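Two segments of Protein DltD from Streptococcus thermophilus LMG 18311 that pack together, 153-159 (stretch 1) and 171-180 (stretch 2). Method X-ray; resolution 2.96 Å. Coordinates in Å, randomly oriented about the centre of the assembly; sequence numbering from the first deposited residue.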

ATOM      1  N   ILE A 153      12.378  19.034 -12.296  1.00 52.06           N
ATOM      2  CA  ILE A 153      11.072  18.484 -12.613  1.00 55.73           C
ATOM      3  C   ILE A 153      10.590  19.176 -13.880  1.00 57.14           C
ATOM      4  O   ILE A 153      10.920  20.340 -14.130  1.00 58.18           O
ATOM      5  CB  ILE A 153      10.101  18.720 -11.439  1.00 53.01           C
ATOM      6  CG1 ILE A 153       8.850  17.851 -11.467  1.00 56.07           C
ATOM      7  CG2 ILE A 153       9.655  20.128 -11.414  1.00 54.64           C
ATOM      8  CD1 ILE A 153       9.048  16.472 -11.103  1.00 54.30           C
ATOM      9  N   THR A 154       9.819  18.465 -14.696  1.00 56.14           N
ATOM     10  CA  THR A 154       9.179  19.217 -15.756  1.00 57.69           C
ATOM     11  C   THR A 154       7.970  19.915 -15.167  1.00 59.57           C
ATOM     12  O   THR A 154       7.482  19.547 -14.101  1.00 60.79           O
ATOM     13  CB  THR A 154       8.772  18.313 -16.904  1.00 65.35           C
ATOM     14  OG1 THR A 154       8.722  19.063 -18.138  1.00 59.84           O
ATOM     15  CG2 THR A 154       7.416  17.671 -16.602  1.00 57.71           C
ATOM     16  N   MET A 155       7.486  20.943 -15.862  1.00 59.16           N
ATOM     17  CA  MET A 155       6.337  21.723 -15.371  1.00 58.10           C
ATOM     18  C   MET A 155       6.593  22.227 -13.953  1.00 59.05           C
ATOM     19  O   MET A 155       5.709  22.205 -13.093  1.00 62.61           O
ATOM     20  CB  MET A 155       5.034  20.913 -15.429  1.00 53.76           C
ATOM     21  CG  MET A 155       4.609  20.523 -16.833  1.00 65.50           C
ATOM     22  SD  MET A 155       3.060  19.594 -16.926  1.00 66.48           S
ATOM     23  CE  MET A 155       3.631  17.896 -17.136  1.00 65.23           C
ATOM     24  N   LYS A 156       7.830  22.660 -13.701  1.00 57.93           N
ATOM     25  CA  LYS A 156       8.188  23.132 -12.369  1.00 54.26           C
ATOM     26  C   LYS A 156       7.453  24.417 -12.021  1.00 56.86           C
ATOM     27  O   LYS A 156       7.077  24.618 -10.860  1.00 60.56           O
ATOM     28  CB  LYS A 156       9.694  23.348 -12.261  1.00 51.88           C
ATOM     29  CG  LYS A 156      10.233  23.410 -10.833  1.00 45.59           C
ATOM     30  CD  LYS A 156      11.714  23.837 -10.795  1.00 51.82           C
ATOM     31  CE  LYS A 156      12.129  24.321  -9.384  1.00 61.68           C
ATOM     32  NZ  LYS A 156      13.316  25.260  -9.329  1.00 61.01           N
ATOM     33  N   SER A 157       7.258  25.319 -12.986  1.00 56.42           N
ATOM     34  CA  SER A 157       6.607  26.575 -12.637  1.00 53.91           C
ATOM     35  C   SER A 157       5.211  26.303 -12.108  1.00 62.00           C
ATOM     36  O   SER A 157       4.837  26.785 -11.028  1.00 65.13           O
ATOM     37  CB  SER A 157       6.558  27.522 -13.831  1.00 50.36           C
ATOM     38  OG  SER A 157       5.283  27.478 -14.437  1.00 59.60           O
ATOM     39  N   GLN A 158       4.449  25.478 -12.832  1.00 57.76           N
ATOM     40  CA  GLN A 158       3.093  25.154 -12.410  1.00 59.22           C
ATOM     41  C   GLN A 158       3.080  24.518 -11.031  1.00 59.31           C
ATOM     42  O   GLN A 158       2.229  24.848 -10.201  1.00 63.17           O
ATOM     43  CB  GLN A 158       2.440  24.227 -13.425  1.00 56.82           C
ATOM     44  CG  GLN A 158       2.187  24.877 -14.760  1.00 62.50           C
ATOM     45  CD  GLN A 158       3.422  24.945 -15.611  1.00 61.74           C
ATOM     46  OE1 GLN A 158       4.513  24.542 -15.188  1.00 62.06           O
ATOM     47  NE2 GLN A 158       3.266  25.456 -16.826  1.00 59.76           N
ATOM     48  N   LEU A 159       3.995  23.587 -10.776  1.00 52.56           N
ATOM     49  CA  LEU A 159       4.067  22.988  -9.451  1.00 49.66           C
ATOM     50  C   LEU A 159       4.367  24.021  -8.384  1.00 54.30           C
ATOM     51  O   LEU A 159       3.889  23.899  -7.252  1.00 56.04           O
ATOM     52  CB  LEU A 159       5.127  21.904  -9.425  1.00 50.69           C
ATOM     53  CG  LEU A 159       4.558  20.527  -9.715  1.00 52.19           C
ATOM     54  CD1 LEU A 159       5.732  19.603 -10.009  1.00 56.56           C
ATOM     55  CD2 LEU A 159       3.675  20.026  -8.558  1.00 43.71           C
TER
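Stretch 2, residues 171-180: VDKTYIQFMA

The most unusual feature of this contact is that its main apolar anchor, M155, sits at the N-cap position of a helix with phi/psi of 54/40, in the left-handed region that non-glycine residues seldom occupy. From that backbone its CA-to-CB bond points toward stretch 2, and the side chain reaches three residues there. M155 CG lies 3.5 Å from Y175 CE2, M155 SD lies 4.0 Å from I176 CG1, and M155 CE lies 4.1 Å from M179 CB. The first two torsions, m and t, carry the chain outward, while chi3, at -101°, falls between wells. The sulfur also has an aromatic neighbour: M155 SD is 5.0 Å from the centroid of the Y175 ring, 40° off the ring normal, so the approach is oblique.

Stretch 2 is helical throughout. Its backbone bonds follow the i to i-4 pattern, from Y175 N to V171 O at 3.0 Å through to A180 N to I176 O at 2.8 Å, and the helix extends beyond both ends of the segment. Stretch 1 begins as loop and becomes helical at K156; L159 N bonds to M155 O at 3.2 Å, which marks the first turn. The CA register shows the order in which the residues meet. The CA atoms of M155 and I176 are 8.2 Å apart and those of Q158 and D172 6.8 Å, so moving forward along stretch 1 means moving backward along stretch 2, although the short helical turn of stretch 1 lies across stretch 2 rather than alongside it.

On stretch 2 the residues in contact are D172, Y175, I176 and M179, a spacing of three and four that puts them on one side of the helix. I176 departs from the others in that its CA-to-CB bond points sideways; the end of its side chain nevertheless comes nearer, and I176 CD1 lies 3.5 Å from Q158 CG.

Q158 supplies the polar part of the contact. Q158 NE2 donates to D172 OD1 at 3.2 Å, but the N-H...acceptor angle of 126° makes this a weak hydrogen bond. The same Q158 NE2 lies 3.6 Å from Y175 CD2, at the edge of the ring and near its plane. At the other end of the amide, S157 OG donates a weak bond to Q158 OE1 at 3.1 Å, so both polar atoms of the group have a partner within the two stretches.

The interface is small, burying 300 Å² over both sides. Q158 and M155 account for 79 and 72 Å² of it, about half the total.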

ATOM      1  N   VAL A 171      -2.920  29.810 -19.796  1.00 70.04           N
ATOM      2  CA  VAL A 171      -1.843  29.190 -20.571  1.00 73.61           C
ATOM      3  C   VAL A 171      -1.364  27.918 -19.888  1.00 72.09           C
ATOM      4  O   VAL A 171      -1.205  26.879 -20.543  1.00 70.97           O
ATOM      5  CB  VAL A 171      -0.697  30.211 -20.800  1.00 74.24           C
ATOM      6  CG1 VAL A 171       0.657  29.523 -20.982  1.00 67.38           C
ATOM      7  CG2 VAL A 171      -1.032  31.120 -21.960  1.00 74.96           C
ATOM      8  N   ASP A 172      -1.176  27.966 -18.561  1.00 68.47           N
ATOM      9  CA  ASP A 172      -0.832  26.783 -17.770  1.00 68.57           C
ATOM     10  C   ASP A 172      -1.845  25.655 -17.963  1.00 71.42           C
ATOM     11  O   ASP A 172      -1.469  24.528 -18.306  1.00 70.31           O
ATOM     12  CB  ASP A 172      -0.740  27.163 -16.293  1.00 72.15           C
ATOM     13  CG  ASP A 172       0.353  28.156 -16.029  1.00 76.20           C
ATOM     14  OD1 ASP A 172       1.389  28.075 -16.730  1.00 74.49           O
ATOM     15  OD2 ASP A 172       0.165  29.013 -15.131  1.00 76.73           O
ATOM     16  N   LYS A 173      -3.127  25.925 -17.681  1.00 72.92           N
ATOM     17  CA  LYS A 173      -4.164  24.916 -17.887  1.00 66.52           C
ATOM     18  C   LYS A 173      -4.017  24.264 -19.260  1.00 65.76           C
ATOM     19  O   LYS A 173      -3.990  23.032 -19.361  1.00 68.70           O
ATOM     20  CB  LYS A 173      -5.566  25.522 -17.719  1.00 67.03           C
ATOM     21  CG  LYS A 173      -5.820  26.239 -16.392  1.00 68.41           C
ATOM     22  CD  LYS A 173      -7.265  26.764 -16.287  1.00 70.61           C
ATOM     23  CE  LYS A 173      -7.539  27.282 -14.874  1.00 77.25           C
ATOM     24  NZ  LYS A 173      -8.738  26.674 -14.209  1.00 76.38           N
ATOM     25  N   THR A 174      -3.908  25.065 -20.331  1.00 64.41           N
ATOM     26  CA  THR A 174      -3.865  24.432 -21.655  1.00 71.59           C
ATOM     27  C   THR A 174      -2.635  23.538 -21.795  1.00 66.34           C
ATOM     28  O   THR A 174      -2.728  22.407 -22.303  1.00 64.60           O
ATOM     29  CB  THR A 174      -3.913  25.464 -22.793  1.00 62.44           C
ATOM     30  OG1 THR A 174      -2.870  26.436 -22.632  1.00 72.29           O
ATOM     31  CG2 THR A 174      -5.278  26.147 -22.852  1.00 61.04           C
ATOM     32  N   TYR A 175      -1.484  24.018 -21.319  1.00 62.33           N
ATOM     33  CA  TYR A 175      -0.270  23.218 -21.398  1.00 55.90           C
ATOM     34  C   TYR A 175      -0.463  21.892 -20.679  1.00 63.91           C
ATOM     35  O   TYR A 175      -0.144  20.821 -21.220  1.00 65.12           O
ATOM     36  CB  TYR A 175       0.904  24.007 -20.811  1.00 53.96           C
ATOM     37  CG  TYR A 175       2.249  23.298 -20.807  1.00 55.91           C
ATOM     38  CD1 TYR A 175       2.757  22.715 -21.945  1.00 50.14           C
ATOM     39  CD2 TYR A 175       3.011  23.229 -19.646  1.00 63.01           C
ATOM     40  CE1 TYR A 175       3.972  22.089 -21.929  1.00 53.10           C
ATOM     41  CE2 TYR A 175       4.234  22.603 -19.621  1.00 60.76           C
ATOM     42  CZ  TYR A 175       4.713  22.030 -20.771  1.00 60.48           C
ATOM     43  OH  TYR A 175       5.941  21.397 -20.757  1.00 64.99           O
ATOM     44  N   ILE A 176      -1.050  21.944 -19.479  1.00 63.00           N
ATOM     45  CA  ILE A 176      -1.119  20.757 -18.638  1.00 56.37           C
ATOM     46  C   ILE A 176      -2.127  19.754 -19.195  1.00 60.37           C
ATOM     47  O   ILE A 176      -1.892  18.538 -19.142  1.00 61.37           O
ATOM     48  CB  ILE A 176      -1.453  21.123 -17.186  1.00 57.72           C
ATOM     49  CG1 ILE A 176      -0.268  21.819 -16.522  1.00 58.14           C
ATOM     50  CG2 ILE A 176      -1.778  19.900 -16.397  1.00 57.20           C
ATOM     51  CD1 ILE A 176      -0.655  23.003 -15.701  1.00 62.25           C
ATOM     52  N   GLN A 177      -3.250  20.228 -19.778  1.00 62.39           N
ATOM     53  CA  GLN A 177      -4.183  19.260 -20.365  1.00 65.60           C
ATOM     54  C   GLN A 177      -3.598  18.650 -21.645  1.00 58.55           C
ATOM     55  O   GLN A 177      -3.855  17.484 -21.963  1.00 59.73           O
ATOM     56  CB  GLN A 177      -5.559  19.885 -20.630  1.00 62.66           C
ATOM     57  CG  GLN A 177      -5.652  21.318 -21.191  1.00 73.28           C
ATOM     58  CD  GLN A 177      -7.125  21.742 -21.568  1.00 83.20           C
ATOM     59  OE1 GLN A 177      -7.864  20.963 -22.218  1.00 73.68           O
ATOM     60  NE2 GLN A 177      -7.557  22.959 -21.108  1.00 77.92           N
ATOM     61  N   PHE A 178      -2.740  19.399 -22.350  1.00 54.79           N
ATOM     62  CA  PHE A 178      -2.099  18.847 -23.537  1.00 61.08           C
ATOM     63  C   PHE A 178      -1.110  17.750 -23.160  1.00 62.08           C
ATOM     64  O   PHE A 178      -1.058  16.675 -23.793  1.00 56.21           O
ATOM     65  CB  PHE A 178      -1.399  19.959 -24.284  1.00 56.16           C
ATOM     66  CG  PHE A 178      -0.954  19.569 -25.647  1.00 50.04           C
ATOM     67  CD1 PHE A 178      -1.863  19.524 -26.686  1.00 52.73           C
ATOM     68  CD2 PHE A 178       0.382  19.293 -25.903  1.00 53.64           C
ATOM     69  CE1 PHE A 178      -1.468  19.188 -27.968  1.00 52.83           C
ATOM     70  CE2 PHE A 178       0.795  18.962 -27.186  1.00 60.50           C
ATOM     71  CZ  PHE A 178      -0.139  18.907 -28.226  1.00 54.36           C
ATOM     72  N   MET A 179      -0.304  18.013 -22.127  1.00 57.96           N
ATOM     73  CA  MET A 179       0.624  16.991 -21.664  1.00 55.14           C
ATOM     74  C   MET A 179      -0.118  15.816 -21.035  1.00 53.92           C
ATOM     75  O   MET A 179       0.290  14.663 -21.189  1.00 55.48           O
ATOM     76  CB  MET A 179       1.634  17.605 -20.702  1.00 58.15           C
ATOM     77  CG  MET A 179       2.644  18.523 -21.398  1.00 62.26           C
ATOM     78  SD  MET A 179       2.982  18.173 -23.147  1.00 74.41           S
ATOM     79  CE  MET A 179       3.768  16.561 -23.086  1.00 61.92           C
ATOM     80  N   ALA A 180      -1.221  16.082 -20.343  1.00 52.71           N
ATOM     81  CA  ALA A 180      -2.074  14.994 -19.900  1.00 53.63           C
ATOM     82  C   ALA A 180      -2.399  14.075 -21.057  1.00 51.54           C
ATOM     83  O   ALA A 180      -2.111  12.872 -21.014  1.00 54.48           O
ATOM     84  CB  ALA A 180      -3.363  15.535 -19.295  1.00 57.10           C
TER